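Local coordinates for flagellar regulatory protein C (PDB 4QHS) that probably uses ATP hydrolysis by its heptameric AAA+ domain to activate sigma-54-dependent transcription of flagellar genes in Vibrio cholerae, at residues G110-L115 / D150-A155. Sequence-based numbering, arbitrary orientation.
Sequences GGTILL and DVRVLA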
ATOM      1  N   GLY A 110      10.193 -40.692  21.535  1.00 58.95           N
ATOM      2  CA  GLY A 110      10.886 -41.955  21.736  1.00 53.63           C
ATOM      3  C   GLY A 110      11.522 -42.478  20.467  1.00 51.59           C
ATOM      4  O   GLY A 110      12.191 -43.511  20.501  1.00 53.71           O
ATOM      5  N   GLY A 111      11.330 -41.764  19.355  1.00 48.52           N
ATOM      6  CA  GLY A 111      11.865 -42.191  18.070  1.00 48.33           C
ATOM      7  C   GLY A 111      12.739 -41.183  17.333  1.00 49.21           C
ATOM      8  O   GLY A 111      13.677 -40.621  17.901  1.00 46.11           O
ATOM      9  N   THR A 112      12.433 -40.968  16.055  1.00 35.11           N
ATOM     10  CA  THR A 112      13.246 -40.116  15.184  1.00 33.01           C
ATOM     11  C   THR A 112      12.386 -39.243  14.301  1.00 32.92           C
ATOM     12  O   THR A 112      11.347 -39.686  13.787  1.00 40.54           O
ATOM     13  CB  THR A 112      14.179 -40.958  14.279  1.00 38.80           C
ATOM     14  OG1 THR A 112      15.079 -41.696  15.097  1.00 39.79           O
ATOM     15  CG2 THR A 112      14.980 -40.078  13.351  1.00 38.91           C
ATOM     16  N   ILE A 113      12.763 -37.997  14.129  1.00 34.60           N
ATOM     17  CA  ILE A 113      12.088 -37.140  13.185  1.00 30.39           C
ATOM     18  C   ILE A 113      13.043 -36.716  12.092  1.00 36.91           C
ATOM     19  O   ILE A 113      14.175 -36.435  12.344  1.00 31.13           O
ATOM     20  CB  ILE A 113      11.420 -35.937  13.853  1.00 31.67           C
ATOM     21  CG1 ILE A 113      10.548 -35.189  12.858  1.00 32.18           C
ATOM     22  CG2 ILE A 113      12.414 -35.009  14.379  1.00 27.51           C
ATOM     23  CD1 ILE A 113       9.545 -34.300  13.476  1.00 28.04           C
ATOM     24  N   LEU A 114      12.559 -36.730  10.868  1.00 29.32           N
ATOM     25  CA  LEU A 114      13.294 -36.280   9.728  1.00 33.80           C
ATOM     26  C   LEU A 114      12.738 -34.974   9.231  1.00 37.04           C
ATOM     27  O   LEU A 114      11.612 -34.891   8.856  1.00 38.41           O
ATOM     28  CB  LEU A 114      13.241 -37.304   8.617  1.00 33.93           C
ATOM     29  CG  LEU A 114      13.636 -36.818   7.236  1.00 35.95           C
ATOM     30  CD1 LEU A 114      15.013 -36.285   7.228  1.00 31.29           C
ATOM     31  CD2 LEU A 114      13.538 -37.928   6.301  1.00 36.01           C
ATOM     32  N   LEU A 115      13.555 -33.946   9.240  1.00 34.41           N
ATOM     33  CA  LEU A 115      13.142 -32.673   8.733  1.00 35.79           C
ATOM     34  C   LEU A 115      13.752 -32.448   7.379  1.00 44.19           C
ATOM     35  O   LEU A 115      14.838 -31.967   7.270  1.00 40.64           O
ATOM     36  CB  LEU A 115      13.546 -31.574   9.678  1.00 32.73           C
ATOM     37  CG  LEU A 115      13.125 -31.762  11.107  1.00 32.49           C
ATOM     38  CD1 LEU A 115      13.887 -30.823  11.901  1.00 37.35           C
ATOM     39  CD2 LEU A 115      11.688 -31.503  11.262  1.00 27.98           C
ATOM     40  N   ASP A 150      11.839 -36.471  23.714  1.00 40.43           N
ATOM     41  CA  ASP A 150      12.909 -37.460  23.635  1.00 49.49           C
ATOM     42  C   ASP A 150      12.965 -37.940  22.184  1.00 42.03           C
ATOM     43  O   ASP A 150      12.434 -39.001  21.852  1.00 47.78           O
ATOM     44  CB  ASP A 150      12.657 -38.632  24.591  1.00 55.11           C
ATOM     45  CG  ASP A 150      13.694 -39.762  24.443  1.00 69.01           C
ATOM     46  OD1 ASP A 150      14.891 -39.475  24.222  1.00 61.53           O
ATOM     47  OD2 ASP A 150      13.302 -40.946  24.550  1.00 78.51           O
ATOM     48  N   VAL A 151      13.573 -37.132  21.326  1.00 42.68           N
ATOM     49  CA  VAL A 151      13.471 -37.303  19.881  1.00 42.51           C
ATOM     50  C   VAL A 151      14.817 -37.046  19.175  1.00 39.86           C
ATOM     51  O   VAL A 151      15.471 -36.033  19.402  1.00 31.27           O
ATOM     52  CB  VAL A 151      12.390 -36.350  19.278  1.00 45.38           C
ATOM     53  CG1 VAL A 151      12.363 -36.436  17.752  1.00 35.11           C
ATOM     54  CG2 VAL A 151      11.003 -36.648  19.858  1.00 43.43           C
ATOM     55  N   ARG A 152      15.211 -37.982  18.320  1.00 37.37           N
ATOM     56  CA  ARG A 152      16.426 -37.865  17.533  1.00 32.34           C
ATOM     57  C   ARG A 152      16.100 -37.098  16.264  1.00 38.02           C
ATOM     58  O   ARG A 152      15.114 -37.396  15.577  1.00 37.97           O
ATOM     59  CB  ARG A 152      16.990 -39.252  17.193  1.00 43.05           C
ATOM     60  CG  ARG A 152      18.493 -39.296  16.925  1.00 40.89           C
ATOM     61  CD  ARG A 152      18.833 -39.411  15.448  1.00 34.75           C
ATOM     62  NE  ARG A 152      20.282 -39.352  15.239  1.00 49.15           N
ATOM     63  CZ  ARG A 152      21.093 -40.408  15.213  1.00 50.54           C
ATOM     64  NH1 ARG A 152      20.604 -41.633  15.368  1.00 39.23           N
ATOM     65  NH2 ARG A 152      22.402 -40.241  15.022  1.00 38.67           N
ATOM     66  N   VAL A 153      16.921 -36.112  15.947  1.00 30.30           N
ATOM     67  CA  VAL A 153      16.667 -35.281  14.785  1.00 37.61           C
ATOM     68  C   VAL A 153      17.587 -35.604  13.612  1.00 44.53           C
ATOM     69  O   VAL A 153      18.814 -35.642  13.746  1.00 48.84           O
ATOM     70  CB  VAL A 153      16.814 -33.800  15.125  1.00 39.15           C
ATOM     71  CG1 VAL A 153      16.792 -32.978  13.860  1.00 37.08           C
ATOM     72  CG2 VAL A 153      15.701 -33.377  16.068  1.00 44.58           C
ATOM     73  N   LEU A 154      16.964 -35.858  12.472  1.00 38.70           N
ATOM     74  CA  LEU A 154      17.649 -35.934  11.201  1.00 42.64           C
ATOM     75  C   LEU A 154      17.129 -34.782  10.357  1.00 36.90           C
ATOM     76  O   LEU A 154      15.947 -34.445  10.442  1.00 40.34           O
ATOM     77  CB  LEU A 154      17.406 -37.279  10.499  1.00 37.43           C
ATOM     78  CG  LEU A 154      17.618 -38.592  11.258  1.00 42.83           C
ATOM     79  CD1 LEU A 154      17.302 -39.748  10.344  1.00 50.79           C
ATOM     80  CD2 LEU A 154      19.016 -38.723  11.793  1.00 42.23           C
ATOM     81  N   ALA A 155      18.011 -34.181   9.565  1.00 39.26           N
ATOM     82  CA  ALA A 155      17.621 -33.131   8.623  1.00 40.46           C
ATOM     83  C   ALA A 155      18.289 -33.321   7.270  1.00 44.73           C
ATOM     84  O   ALA A 155      19.313 -33.993   7.168  1.00 44.61           O
ATOM     85  CB  ALA A 155      17.971 -31.769   9.170  1.00 29.29           C
TER
HETATM   86  O   HOH W   1      17.857 -42.650  15.358  1.00 40.61           O
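Thr112 and Arg152 meet as paired residues of two adjacent parallel strands, 112-116 and 152-157, in the five-stranded sheet of the AAA+ core, whose strand order is 2-3-4-1-5. Parallel pairing is evident from the 22° between the N-to-C directions of 112-115 and 152-155 and from the ladder of backbone bonds: Arg152 N to Gly111 O, Ile113 N to Arg152 O (2.8 Å), Leu154 N to Ile113 O and Leu115 N to Leu154 O. Before the strands begin, Gly110 N adds a more bent bond to Asp150 O, with 140° at the hydrogen.

Arg152 runs alongside Thr112. Its CB lies 3.7 Å from both Gly111 O and Thr112 OG1; the chain then bends at chi2 (-104°), packs on Ile58 and Val41 and leads away from strand 112-116. NE donates to Ala39 O, NH2 to Val34 O. On this face Thr112 CG2 packs 3.7 Å from Leu154 CG, and helix 51-61 packs against Leu114, Arg152 and Leu154. The opposite face carries Ile113, Val153, Leu115 and Ala155; Ile113 CG2 is 4.0 Å from Val153 CG2. Thr112 OG1 is hydrogen-bonded to His59 ND1 and to a water that accepts from Arg152 NH1 in the guanidinium plane.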